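Local coordinates for tumour necrosis factor receptor (Ectromelia virus, PDB 3ON9), which probably binds host tumour necrosis factor and chemokines as a whole receptor, and is represented here by its chemokine-binding SECRET domain, a beta-sandwich, at residues A[8-12]-A[65-69]; A[41-47]-A[80-86]; A[109-113]-A[125-129]. All coordinates share one frame; numbering follows the deposited sequence.

How the interactions relate
The three interactions cut through one beta-sandwich. Interaction 1 joins two neighbouring strands of one sheet and is largely buried. Interaction 2 joins two neighbouring strands of the other sheet and is only partly buried, with charged groups and waters on its outer face. Interaction 3 spans the gap between the sheets and relies on side chains alone. Strand 8-16 of interaction 1 lies beside strand 122-130 of interaction 3, and strand 82-89 of interaction 2 beside strand 110-116. The inner faces meet where Phe-67 packs on Leu-42 and Val-11 on Leu-85. Backbone bonds dominate interactions 1 and 2, the latter adding a disulfide; interaction 3 mixes apolar packing, an aromatic stack and a tyrosine-glutamate hydrogen bond.

Interaction 1 of 3, residues A[8-12]-A[65-69]; sequences SIDVE and SGFFT
Val-11 and Phe-67 form the hydrogen-bonded pair of this antiparallel ladder. Val-11 N donates to Phe-67 O at 2.8 Å, and Phe-67 N donates back to Val-11 O at 2.9 Å. Asp-10 with Phe-68 and Glu-12 with Gly-66 are the non-hydrogen-bonded pairs on either side. CA-H...O contacts add to the ladder, from Phe-68 CA to Ile-9 O and from Glu-12 CA to Ser-65 O.

At the Thr-69 end a side chain takes over one backbone role. Thr-69 N still donates to Ile-9 O at 3.1 Å. The return bond runs from Ile-9 N to Thr-69 OG1, 3.0 Å long and nearly straight at 170°. Chi1 of 68° sets OG1 between the backbone N and the carbonyl carbon of Thr-69, facing the N-H of Ile-9. A water joins Ser-8 OG to Thr-69 O.

Apolar contacts are few. Thr-69 CG2 lies 3.7 Å from Ile-9 CB, and the two side chains cross at a slant. Val-11 CG1 approaches the Phe-67 ring obliquely, 4.3 Å from CD2. The Phe-67 ring continues to Ile-40 and Leu-42 of the facing sheet.

Neighbouring antiparallel strands that send apolar side chains to a second sheet are typical of a beta-sandwich.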
ATOM      1  N   SER A   8     -10.093   6.525  -7.312  1.00 18.59           N
ATOM      2  CA  SER A   8      -9.564   5.204  -6.993  1.00 16.48           C
ATOM      3  C   SER A   8      -8.189   5.332  -6.356  1.00 16.88           C
ATOM      4  O   SER A   8      -7.347   6.064  -6.865  1.00 16.96           O
ATOM      5  CB  SER A   8      -9.426   4.384  -8.281  1.00 16.95           C
ATOM      6  OG  SER A   8      -8.776   3.147  -8.038  1.00 19.50           O
ATOM      7  N   ILE A   9      -7.965   4.628  -5.247  1.00 15.49           N
ATOM      8  CA  ILE A   9      -6.632   4.546  -4.651  1.00 14.85           C
ATOM      9  C   ILE A   9      -6.271   3.081  -4.482  1.00 15.52           C
ATOM     10  O   ILE A   9      -7.067   2.288  -3.967  1.00 16.68           O
ATOM     11  CB  ILE A   9      -6.519   5.238  -3.263  1.00 15.13           C
ATOM     12  CG1 ILE A   9      -7.154   6.625  -3.275  1.00 17.85           C
ATOM     13  CG2 ILE A   9      -5.049   5.369  -2.858  1.00 17.77           C
ATOM     14  CD1 ILE A   9      -7.133   7.318  -1.907  1.00 19.10           C
ATOM     15  N   ASP A  10      -5.062   2.746  -4.920  1.00 16.88           N
ATOM     16  CA  ASP A  10      -4.522   1.402  -4.872  1.00 15.53           C
ATOM     17  C   ASP A  10      -3.215   1.512  -4.105  1.00 16.35           C
ATOM     18  O   ASP A  10      -2.390   2.373  -4.399  1.00 18.00           O
ATOM     19  CB  ASP A  10      -4.297   0.907  -6.313  1.00 16.74           C
ATOM     20  CG  ASP A  10      -3.279  -0.215  -6.409  1.00 23.08           C
ATOM     21  OD1 ASP A  10      -3.678  -1.384  -6.256  1.00 29.04           O
ATOM     22  OD2 ASP A  10      -2.089   0.087  -6.664  1.00 25.29           O
ATOM     23  N   VAL A  11      -3.057   0.686  -3.076  1.00 16.42           N
ATOM     24  CA  VAL A  11      -1.818   0.628  -2.326  1.00 16.22           C
ATOM     25  C   VAL A  11      -1.308  -0.802  -2.406  1.00 18.17           C
ATOM     26  O   VAL A  11      -2.040  -1.735  -2.096  1.00 20.02           O
ATOM     27  CB  VAL A  11      -2.035   1.045  -0.848  1.00 17.49           C
ATOM     28  CG1 VAL A  11      -0.731   0.917  -0.068  1.00 17.71           C
ATOM     29  CG2 VAL A  11      -2.564   2.471  -0.774  1.00 17.47           C
ATOM     30  N   GLU A  12      -0.066  -0.972  -2.860  1.00 15.17           N
ATOM     31  CA  GLU A  12       0.547  -2.288  -2.981  1.00 15.47           C
ATOM     32  C   GLU A  12       1.828  -2.320  -2.186  1.00 15.32           C
ATOM     33  O   GLU A  12       2.616  -1.377  -2.236  1.00 16.90           O
ATOM     34  CB  GLU A  12       0.898  -2.600  -4.436  1.00 18.52           C
ATOM     35  CG  GLU A  12      -0.270  -2.578  -5.385  1.00 22.28           C
ATOM     36  CD  GLU A  12       0.179  -2.415  -6.828  1.00 25.88           C
ATOM     37  OE1 GLU A  12       0.921  -3.291  -7.333  1.00 25.31           O
ATOM     38  OE2 GLU A  12      -0.206  -1.404  -7.451  1.00 25.14           O
ATOM     39  N   SER A  65       0.911  -7.764  -1.331  1.00 14.28           N
ATOM     40  CA  SER A  65      -0.149  -7.367  -0.416  1.00 15.58           C
ATOM     41  C   SER A  65      -0.653  -5.994  -0.820  1.00 16.08           C
ATOM     42  O   SER A  65      -0.021  -5.310  -1.611  1.00 15.53           O
ATOM     43  CB  SER A  65       0.363  -7.362   1.033  1.00 16.94           C
ATOM     44  OG  SER A  65       1.289  -6.308   1.269  1.00 16.07           O
ATOM     45  N   GLY A  66      -1.807  -5.584  -0.299  1.00 15.64           N
ATOM     46  CA  GLY A  66      -2.270  -4.254  -0.637  1.00 14.84           C
ATOM     47  C   GLY A  66      -3.626  -3.924  -0.068  1.00 13.96           C
ATOM     48  O   GLY A  66      -4.276  -4.778   0.541  1.00 15.79           O
ATOM     49  N   PHE A  67      -4.025  -2.667  -0.256  1.00 16.59           N
ATOM     50  CA  PHE A  67      -5.356  -2.178   0.110  1.00 15.59           C
ATOM     51  C   PHE A  67      -5.896  -1.410  -1.094  1.00 18.53           C
ATOM     52  O   PHE A  67      -5.129  -0.791  -1.822  1.00 16.42           O
ATOM     53  CB  PHE A  67      -5.294  -1.193   1.279  1.00 17.10           C
ATOM     54  CG  PHE A  67      -4.514  -1.666   2.478  1.00 16.17           C
ATOM     55  CD1 PHE A  67      -5.182  -2.097   3.621  1.00 17.07           C
ATOM     56  CD2 PHE A  67      -3.124  -1.615   2.491  1.00 16.64           C
ATOM     57  CE1 PHE A  67      -4.484  -2.507   4.742  1.00 19.48           C
ATOM     58  CE2 PHE A  67      -2.409  -2.015   3.601  1.00 15.70           C
ATOM     59  CZ  PHE A  67      -3.093  -2.470   4.735  1.00 17.47           C
ATOM     60  N   PHE A  68      -7.210  -1.415  -1.302  1.00 15.01           N
ATOM     61  CA  PHE A  68      -7.764  -0.621  -2.390  1.00 14.82           C
ATOM     62  C   PHE A  68      -9.150  -0.102  -2.062  1.00 16.96           C
ATOM     63  O   PHE A  68      -9.833  -0.625  -1.181  1.00 15.49           O
ATOM     64  CB  PHE A  68      -7.794  -1.424  -3.695  1.00 15.55           C
ATOM     65  CG  PHE A  68      -8.626  -2.666  -3.611  1.00 18.64           C
ATOM     66  CD1 PHE A  68      -9.960  -2.653  -3.994  1.00 20.75           C
ATOM     67  CD2 PHE A  68      -8.081  -3.840  -3.132  1.00 20.16           C
ATOM     68  CE1 PHE A  68     -10.735  -3.808  -3.909  1.00 21.53           C
ATOM     69  CE2 PHE A  68      -8.839  -4.996  -3.046  1.00 23.24           C
ATOM     70  CZ  PHE A  68     -10.176  -4.976  -3.432  1.00 19.64           C
ATOM     71  N   THR A  69      -9.553   0.938  -2.777  1.00 17.11           N
ATOM     72  CA  THR A  69     -10.812   1.606  -2.505  1.00 16.48           C
ATOM     73  C   THR A  69     -11.902   1.217  -3.473  1.00 20.41           C
ATOM     74  O   THR A  69     -11.661   0.679  -4.546  1.00 21.62           O
ATOM     75  CB  THR A  69     -10.670   3.138  -2.647  1.00 16.55           C
ATOM     76  OG1 THR A  69     -10.434   3.470  -4.028  1.00 17.57           O
ATOM     77  CG2 THR A  69      -9.535   3.654  -1.808  1.00 16.75           C
TER
HETATM   78  O   HOH W   1     -10.200   1.330  -6.783  1.00 22.73           O

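Interaction 2 of 3, residues A[41-47]-A[80-86]; sequences TLTHEDC and QCKINLE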
ATOM      1  N   THR A  41       0.357  -0.850   8.261  1.00 14.58           N
ATOM      2  CA  THR A  41      -0.665   0.075   8.760  1.00 16.68           C
ATOM      3  C   THR A  41      -0.849   1.238   7.792  1.00 17.82           C
ATOM      4  O   THR A  41       0.101   1.958   7.457  1.00 17.15           O
ATOM      5  CB  THR A  41      -0.296   0.620  10.160  1.00 16.79           C
ATOM      6  OG1 THR A  41      -0.119  -0.475  11.065  1.00 15.44           O
ATOM      7  CG2 THR A  41      -1.383   1.562  10.696  1.00 17.96           C
ATOM      8  N   LEU A  42      -2.085   1.399   7.331  1.00 14.17           N
ATOM      9  CA  LEU A  42      -2.451   2.429   6.378  1.00 16.57           C
ATOM     10  C   LEU A  42      -3.445   3.437   6.957  1.00 14.58           C
ATOM     11  O   LEU A  42      -4.508   3.058   7.443  1.00 17.35           O
ATOM     12  CB  LEU A  42      -3.095   1.775   5.154  1.00 17.57           C
ATOM     13  CG  LEU A  42      -3.849   2.708   4.204  1.00 17.41           C
ATOM     14  CD1 LEU A  42      -2.907   3.612   3.416  1.00 17.76           C
ATOM     15  CD2 LEU A  42      -4.708   1.874   3.275  1.00 20.79           C
ATOM     16  N   THR A  43      -3.116   4.717   6.879  1.00 15.47           N
ATOM     17  CA  THR A  43      -4.123   5.757   7.120  1.00 15.37           C
ATOM     18  C   THR A  43      -4.389   6.567   5.847  1.00 16.93           C
ATOM     19  O   THR A  43      -3.621   6.532   4.884  1.00 15.53           O
ATOM     20  CB  THR A  43      -3.780   6.688   8.301  1.00 17.05           C
ATOM     21  OG1 THR A  43      -2.607   7.446   8.004  1.00 16.70           O
ATOM     22  CG2 THR A  43      -3.556   5.886   9.585  1.00 16.05           C
ATOM     23  N   HIS A  44      -5.496   7.292   5.851  1.00 16.36           N
ATOM     24  CA  HIS A  44      -6.003   7.898   4.631  1.00 15.93           C
ATOM     25  C   HIS A  44      -6.855   9.109   4.962  1.00 18.79           C
ATOM     26  O   HIS A  44      -7.933   9.296   4.391  1.00 17.62           O
ATOM     27  CB  HIS A  44      -6.828   6.863   3.877  1.00 17.19           C
ATOM     28  CG  HIS A  44      -7.846   6.183   4.736  1.00 16.93           C
ATOM     29  ND1 HIS A  44      -7.617   4.979   5.370  1.00 23.04           N
ATOM     30  CD2 HIS A  44      -9.089   6.574   5.104  1.00 14.20           C
ATOM     31  CE1 HIS A  44      -8.685   4.649   6.078  1.00 17.07           C
ATOM     32  NE2 HIS A  44      -9.595   5.598   5.930  1.00 24.53           N
ATOM     33  N   GLU A  45      -6.365   9.939   5.880  1.00 17.94           N
ATOM     34  CA  GLU A  45      -7.119  11.110   6.327  0.52 20.41           C
ATOM     35  C   GLU A  45      -7.403  12.075   5.182  1.00 18.60           C
ATOM     36  O   GLU A  45      -6.510  12.413   4.407  1.00 19.28           O
ATOM     37  CB  GLU A  45      -6.395  11.839   7.465  0.52 22.74           C
ATOM     38  CG  GLU A  45      -7.164  13.061   7.979  0.52 22.82           C
ATOM     39  CD  GLU A  45      -6.573  13.658   9.242  0.52 29.42           C
ATOM     40  OE1 GLU A  45      -5.528  13.164   9.699  0.52 32.51           O
ATOM     41  OE2 GLU A  45      -7.154  14.622   9.782  0.52 30.09           O
ATOM     42  N   ASP A  46      -8.662  12.514   5.089  1.00 19.51           N
ATOM     43  CA  ASP A  46      -9.116  13.478   4.084  1.00 18.79           C
ATOM     44  C   ASP A  46      -9.127  12.921   2.656  1.00 18.72           C
ATOM     45  O   ASP A  46      -9.286  13.677   1.688  1.00 18.24           O
ATOM     46  CB  ASP A  46      -8.322  14.790   4.162  1.00 20.76           C
ATOM     47  CG  ASP A  46      -8.600  15.560   5.438  1.00 26.45           C
ATOM     48  OD1 ASP A  46      -9.751  15.526   5.909  1.00 27.45           O
ATOM     49  OD2 ASP A  46      -7.674  16.194   5.978  1.00 26.30           O
ATOM     50  N   CYS A  47      -8.974  11.603   2.527  1.00 17.91           N
ATOM     51  CA  CYS A  47      -9.128  10.934   1.234  1.00 18.81           C
ATOM     52  C   CYS A  47     -10.579  10.487   1.133  1.00 16.54           C
ATOM     53  O   CYS A  47     -11.068   9.793   2.009  1.00 21.43           O
ATOM     54  CB  CYS A  47      -8.228   9.698   1.143  1.00 16.01           C
ATOM     55  SG  CYS A  47      -6.495  10.039   1.468  1.00 18.13           S
ATOM     56  N   GLN A  80      -7.474  17.524   1.269  1.00 20.58           N
ATOM     57  CA  GLN A  80      -6.184  17.054   0.775  1.00 22.06           C
ATOM     58  C   GLN A  80      -5.895  15.637   1.262  1.00 18.62           C
ATOM     59  O   GLN A  80      -5.624  15.423   2.435  1.00 18.55           O
ATOM     60  CB  GLN A  80      -5.064  18.005   1.207  1.00 24.36           C
ATOM     61  CG  GLN A  80      -5.209  19.445   0.706  1.00 30.77           C
ATOM     62  CD  GLN A  80      -5.249  19.555  -0.818  1.00 31.80           C
ATOM     63  OE1 GLN A  80      -4.383  19.026  -1.519  1.00 33.86           O
ATOM     64  NE2 GLN A  80      -6.259  20.253  -1.331  1.00 34.63           N
ATOM     65  N   CYS A  81      -5.979  14.670   0.354  1.00 18.96           N
ATOM     66  CA  CYS A  81      -5.798  13.263   0.697  1.00 18.70           C
ATOM     67  C   CYS A  81      -4.379  13.006   1.207  1.00 17.57           C
ATOM     68  O   CYS A  81      -3.399  13.412   0.578  1.00 18.98           O
ATOM     69  CB  CYS A  81      -6.087  12.408  -0.536  1.00 18.47           C
ATOM     70  SG  CYS A  81      -5.763  10.630  -0.347  1.00 18.31           S
ATOM     71  N   LYS A  82      -4.275  12.372   2.372  1.00 17.14           N
ATOM     72  CA  LYS A  82      -2.981  12.041   2.963  1.00 19.36           C
ATOM     73  C   LYS A  82      -2.911  10.532   3.199  1.00 20.44           C
ATOM     74  O   LYS A  82      -3.641   9.995   4.033  1.00 18.50           O
ATOM     75  CB  LYS A  82      -2.793  12.817   4.282  1.00 17.90           C
ATOM     76  CG  LYS A  82      -2.811  14.342   4.110  1.00 18.58           C
ATOM     77  CD  LYS A  82      -2.979  15.084   5.448  1.00 22.91           C
ATOM     78  CE  LYS A  82      -4.445  15.255   5.816  1.00 26.41           C
ATOM     79  NZ  LYS A  82      -5.118  16.298   4.982  1.00 22.82           N
ATOM     80  N   ILE A  83      -2.046   9.847   2.451  1.00 15.91           N
ATOM     81  CA  ILE A  83      -1.852   8.409   2.620  1.00 17.48           C
ATOM     82  C   ILE A  83      -0.582   8.169   3.423  1.00 20.33           C
ATOM     83  O   ILE A  83       0.506   8.562   2.996  1.00 19.63           O
ATOM     84  CB  ILE A  83      -1.732   7.695   1.264  1.00 18.79           C
ATOM     85  CG1 ILE A  83      -3.052   7.778   0.489  1.00 17.58           C
ATOM     86  CG2 ILE A  83      -1.312   6.244   1.451  1.00 17.74           C
ATOM     87  CD1 ILE A  83      -4.190   6.942   1.084  1.00 19.08           C
ATOM     88  N   ASN A  84      -0.712   7.557   4.595  1.00 18.90           N
ATOM     89  CA  ASN A  84       0.456   7.158   5.377  1.00 18.96           C
ATOM     90  C   ASN A  84       0.499   5.652   5.475  1.00 17.48           C
ATOM     91  O   ASN A  84      -0.523   4.999   5.676  1.00 18.29           O
ATOM     92  CB  ASN A  84       0.436   7.749   6.793  1.00 17.76           C
ATOM     93  CG  ASN A  84       0.557   9.262   6.803  1.00 20.85           C
ATOM     94  OD1 ASN A  84       1.190   9.860   5.919  1.00 22.80           O
ATOM     95  ND2 ASN A  84      -0.036   9.892   7.818  1.00 22.32           N
ATOM     96  N   LEU A  85       1.691   5.095   5.356  1.00 16.61           N
ATOM     97  CA  LEU A  85       1.854   3.658   5.369  1.00 14.87           C
ATOM     98  C   LEU A  85       3.085   3.335   6.185  1.00 17.35           C
ATOM     99  O   LEU A  85       4.132   3.935   5.984  1.00 17.73           O
ATOM    100  CB  LEU A  85       2.076   3.178   3.935  1.00 19.95           C
ATOM    101  CG  LEU A  85       1.961   1.694   3.655  1.00 18.87           C
ATOM    102  CD1 LEU A  85       0.515   1.215   3.899  1.00 15.17           C
ATOM    103  CD2 LEU A  85       2.390   1.409   2.218  1.00 21.17           C
ATOM    104  N   GLU A  86       2.955   2.393   7.111  1.00 16.58           N
ATOM    105  CA  GLU A  86       4.084   1.950   7.911  1.00 19.06           C
ATOM    106  C   GLU A  86       4.186   0.440   7.836  1.00 16.88           C
ATOM    107  O   GLU A  86       3.187  -0.269   7.992  1.00 17.91           O
ATOM    108  CB  GLU A  86       3.902   2.383   9.372  1.00 22.20           C
ATOM    109  CG  GLU A  86       4.964   1.825  10.318  1.00 24.40           C
ATOM    110  CD  GLU A  86       4.496   1.791  11.772  1.00 27.16           C
ATOM    111  OE1 GLU A  86       4.878   2.710  12.534  1.00 21.79           O
ATOM    112  OE2 GLU A  86       3.737   0.865  12.149  1.00 25.91           O
TER
HETATM  113  O   HOH W   2       2.445  -1.184  11.082  1.00 20.95           O
HETATM  114  O   HOH W   3      -3.519   9.798   6.741  1.00 18.43           O
HETATM  115  O   HOH W   4      -7.435  18.829   3.880  1.00 28.64           O
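Cys-47 and Cys-81 are joined by a disulfide, SG to SG 2.0 Å, with a chi3 of 85°. Beside it Ile-83 CD1 touches Cys-47 SG at 3.9 Å. Further along the same face, Ile-83 CG2 meets Leu-42 CD1 at 3.7 Å, and Leu-85 CD1 rests on Leu-42 CB.

On the other face Lys-82 bends back at chi3 and chi4 (-87° and -74°). This brings Lys-82 NZ to Asp-46 OD2 at 2.7 Å, a salt bridge on the anti lone pair of that oxygen. Lys-82 NZ also donates to Gln-80 O at 2.7 Å.

The backbones position these groups. Thr-41 pairs with Glu-86, and Thr-43 with Asn-84, by two hydrogen bonds each. Past them Lys-82 N donates to Glu-45 O at 3.0 Å. A type II turn from His-44 to Cys-47 swings the chain round to the disulfide. One water links Thr-43 OG1, Glu-45 N and Lys-82 O; another joins Thr-41 OG1 to Glu-86 OE2. Further out, Ile-9 and Tyr-129 of the facing sheet pack on Cys-81.

The chemistry implies a covalently tied end of the strand pair. Two acceptors grip the Lys-82 ammonium, and the negative charge of Asp-46 would tend to stabilise its positive charge.

Interaction 3 of 3, residues A[109-113]-A[125-129]; sequences HSETV and VYIVY
Tyr-129 lies against His-109 and Glu-111 across the interior of the beta-sandwich. Strands 110-116 and 122-130 belong to different sheets, and the axes of their segments here come no closer than 9.5 Å. Side chains therefore bridge the gap.

The Tyr-129 side chain can be followed outward. The bond from CA to CB points toward segment 109-113. With chi1 at -52°, CG lies anti to the carbonyl carbon, and the ring lies face to face with the imidazole of His-109. CG of the ring lies near His-109 CD2. CD1 lies by His-109 CD2 and CG. CD2 is close to His-109 NE2 and CE1. CE1 meets His-109 CB, which sits over the tyrosine ring face in a CH-pi contact. Tyr-129 CE2 lies 3.2 Å from His-109 ND1. The His-109 and Tyr-129 rings make a face-to-face stack, with centroids 3.6 Å apart and planes at 12°. CZ lies by His-109 CG and Glu-111 OE1, and carries the hydroxyl to that carboxylate.

Glu-111 OE1 also accepts from His-109 ND1 at 2.8 Å. NE2 of the same ring is hydrogen-bonded to Asp-140 OD2, so both ring nitrogens are held. These two acid partners would tend to stabilise a positive charge on the imidazole. Phe-6 and Tyr-129 form a T-shaped pair.

Farther along, the contact is apolar. Ile-127 CD1 packs on Glu-111 CB at 3.7 Å and on Val-113 CG2 at 3.9 Å. Val-113 and Val-125 reach toward each other tip to tip, Val-113 CG2 to Val-125 CG1 at 3.9 Å.

Tyr-129 OH donates to the anti lone pair of Glu-111 OE1 at 2.7 Å, while His-109 ND1 meets the same oxygen on its syn side.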
ATOM      1  N   HIS A 109      -2.298  15.097  -3.797  1.00 18.55           N
ATOM      2  CA  HIS A 109      -2.294  14.109  -2.725  1.00 17.42           C
ATOM      3  C   HIS A 109      -0.915  14.157  -2.070  1.00 18.05           C
ATOM      4  O   HIS A 109       0.044  14.632  -2.673  1.00 20.34           O
ATOM      5  CB  HIS A 109      -2.586  12.708  -3.278  1.00 17.82           C
ATOM      6  CG  HIS A 109      -1.862  12.413  -4.550  1.00 15.70           C
ATOM      7  ND1 HIS A 109      -0.521  12.081  -4.581  1.00 17.37           N
ATOM      8  CD2 HIS A 109      -2.270  12.445  -5.840  1.00 18.46           C
ATOM      9  CE1 HIS A 109      -0.143  11.906  -5.833  1.00 17.28           C
ATOM     10  NE2 HIS A 109      -1.183  12.135  -6.622  1.00 16.83           N
ATOM     11  N   SER A 110      -0.821  13.690  -0.828  1.00 18.25           N
ATOM     12  CA  SER A 110       0.464  13.638  -0.133  1.00 22.30           C
ATOM     13  C   SER A 110       0.594  12.231   0.402  1.00 16.45           C
ATOM     14  O   SER A 110      -0.414  11.610   0.746  1.00 16.53           O
ATOM     15  CB  SER A 110       0.482  14.618   1.041  1.00 29.52           C
ATOM     16  OG  SER A 110       0.073  15.912   0.640  1.00 36.90           O
ATOM     17  N   GLU A 111       1.812  11.720   0.465  1.00 16.84           N
ATOM     18  CA  GLU A 111       1.997  10.386   1.017  1.00 19.13           C
ATOM     19  C   GLU A 111       3.335  10.234   1.735  1.00 18.71           C
ATOM     20  O   GLU A 111       4.317  10.912   1.410  1.00 19.28           O
ATOM     21  CB  GLU A 111       1.772   9.302  -0.050  1.00 23.46           C
ATOM     22  CG  GLU A 111       2.486   9.481  -1.370  1.00 23.33           C
ATOM     23  CD  GLU A 111       1.941  10.613  -2.237  1.00 19.71           C
ATOM     24  OE1 GLU A 111       0.705  10.761  -2.415  1.00 19.06           O
ATOM     25  OE2 GLU A 111       2.775  11.366  -2.751  1.00 18.94           O
ATOM     26  N   THR A 112       3.339   9.379   2.755  1.00 18.01           N
ATOM     27  CA  THR A 112       4.570   9.015   3.452  1.00 18.28           C
ATOM     28  C   THR A 112       4.585   7.521   3.658  1.00 19.09           C
ATOM     29  O   THR A 112       3.546   6.904   3.934  1.00 20.75           O
ATOM     30  CB  THR A 112       4.727   9.702   4.819  1.00 19.28           C
ATOM     31  OG1 THR A 112       3.875   9.072   5.791  1.00 28.52           O
ATOM     32  CG2 THR A 112       4.419  11.185   4.707  1.00 18.12           C
ATOM     33  N   VAL A 113       5.766   6.941   3.501  1.00 17.23           N
ATOM     34  CA  VAL A 113       5.969   5.518   3.674  1.00 16.87           C
ATOM     35  C   VAL A 113       7.137   5.335   4.618  1.00 17.12           C
ATOM     36  O   VAL A 113       8.215   5.904   4.408  1.00 16.75           O
ATOM     37  CB  VAL A 113       6.277   4.829   2.339  1.00 18.73           C
ATOM     38  CG1 VAL A 113       6.674   3.374   2.578  1.00 17.95           C
ATOM     39  CG2 VAL A 113       5.070   4.941   1.399  1.00 17.99           C
ATOM     40  N   VAL A 125       6.792  -0.402  -2.472  1.00 14.42           N
ATOM     41  CA  VAL A 125       5.483   0.169  -2.208  1.00 15.54           C
ATOM     42  C   VAL A 125       5.033   0.977  -3.420  1.00 17.64           C
ATOM     43  O   VAL A 125       5.817   1.728  -4.005  1.00 15.65           O
ATOM     44  CB  VAL A 125       5.525   1.073  -0.970  1.00 14.47           C
ATOM     45  CG1 VAL A 125       4.197   1.796  -0.789  1.00 16.89           C
ATOM     46  CG2 VAL A 125       5.845   0.230   0.248  1.00 14.81           C
ATOM     47  N   TYR A 126       3.777   0.796  -3.813  1.00 14.83           N
ATOM     48  CA  TYR A 126       3.162   1.653  -4.817  1.00 15.86           C
ATOM     49  C   TYR A 126       1.879   2.240  -4.266  1.00 15.18           C
ATOM     50  O   TYR A 126       1.021   1.514  -3.772  1.00 16.78           O
ATOM     51  CB  TYR A 126       2.855   0.879  -6.099  1.00 15.91           C
ATOM     52  CG  TYR A 126       4.012   0.071  -6.635  1.00 17.30           C
ATOM     53  CD1 TYR A 126       4.936   0.625  -7.520  1.00 19.88           C
ATOM     54  CD2 TYR A 126       4.182  -1.250  -6.255  1.00 17.15           C
ATOM     55  CE1 TYR A 126       6.004  -0.137  -8.002  1.00 17.30           C
ATOM     56  CE2 TYR A 126       5.239  -2.009  -6.731  1.00 19.57           C
ATOM     57  CZ  TYR A 126       6.136  -1.455  -7.598  1.00 21.50           C
ATOM     58  OH  TYR A 126       7.174  -2.249  -8.059  1.00 22.03           O
ATOM     59  N   ILE A 127       1.761   3.556  -4.353  1.00 15.74           N
ATOM     60  CA  ILE A 127       0.509   4.231  -4.017  1.00 15.85           C
ATOM     61  C   ILE A 127       0.025   4.873  -5.308  1.00 16.30           C
ATOM     62  O   ILE A 127       0.701   5.730  -5.872  1.00 15.17           O
ATOM     63  CB  ILE A 127       0.725   5.295  -2.945  1.00 16.61           C
ATOM     64  CG1 ILE A 127       1.296   4.632  -1.689  1.00 19.08           C
ATOM     65  CG2 ILE A 127      -0.616   5.995  -2.621  1.00 15.64           C
ATOM     66  CD1 ILE A 127       1.783   5.600  -0.641  1.00 20.09           C
ATOM     67  N   VAL A 128      -1.137   4.439  -5.777  1.00 15.44           N
ATOM     68  CA  VAL A 128      -1.588   4.768  -7.125  1.00 16.29           C
ATOM     69  C   VAL A 128      -2.952   5.425  -7.078  1.00 15.41           C
ATOM     70  O   VAL A 128      -3.922   4.835  -6.590  1.00 16.09           O
ATOM     71  CB  VAL A 128      -1.646   3.506  -7.995  1.00 18.55           C
ATOM     72  CG1 VAL A 128      -2.095   3.852  -9.410  1.00 18.93           C
ATOM     73  CG2 VAL A 128      -0.275   2.834  -8.022  1.00 21.08           C
ATOM     74  N   TYR A 129      -3.013   6.658  -7.559  1.00 15.15           N
ATOM     75  CA  TYR A 129      -4.258   7.394  -7.625  1.00 15.22           C
ATOM     76  C   TYR A 129      -4.714   7.443  -9.072  1.00 17.69           C
ATOM     77  O   TYR A 129      -3.944   7.837  -9.967  1.00 18.30           O
ATOM     78  CB  TYR A 129      -4.044   8.815  -7.132  1.00 16.34           C
ATOM     79  CG  TYR A 129      -3.392   8.951  -5.779  1.00 16.99           C
ATOM     80  CD1 TYR A 129      -4.158   9.177  -4.645  1.00 15.44           C
ATOM     81  CD2 TYR A 129      -2.001   8.873  -5.631  1.00 15.37           C
ATOM     82  CE1 TYR A 129      -3.572   9.326  -3.412  1.00 15.49           C
ATOM     83  CE2 TYR A 129      -1.406   9.024  -4.388  1.00 16.24           C
ATOM     84  CZ  TYR A 129      -2.204   9.255  -3.283  1.00 18.21           C
ATOM     85  OH  TYR A 129      -1.640   9.426  -2.042  1.00 18.26           O
TER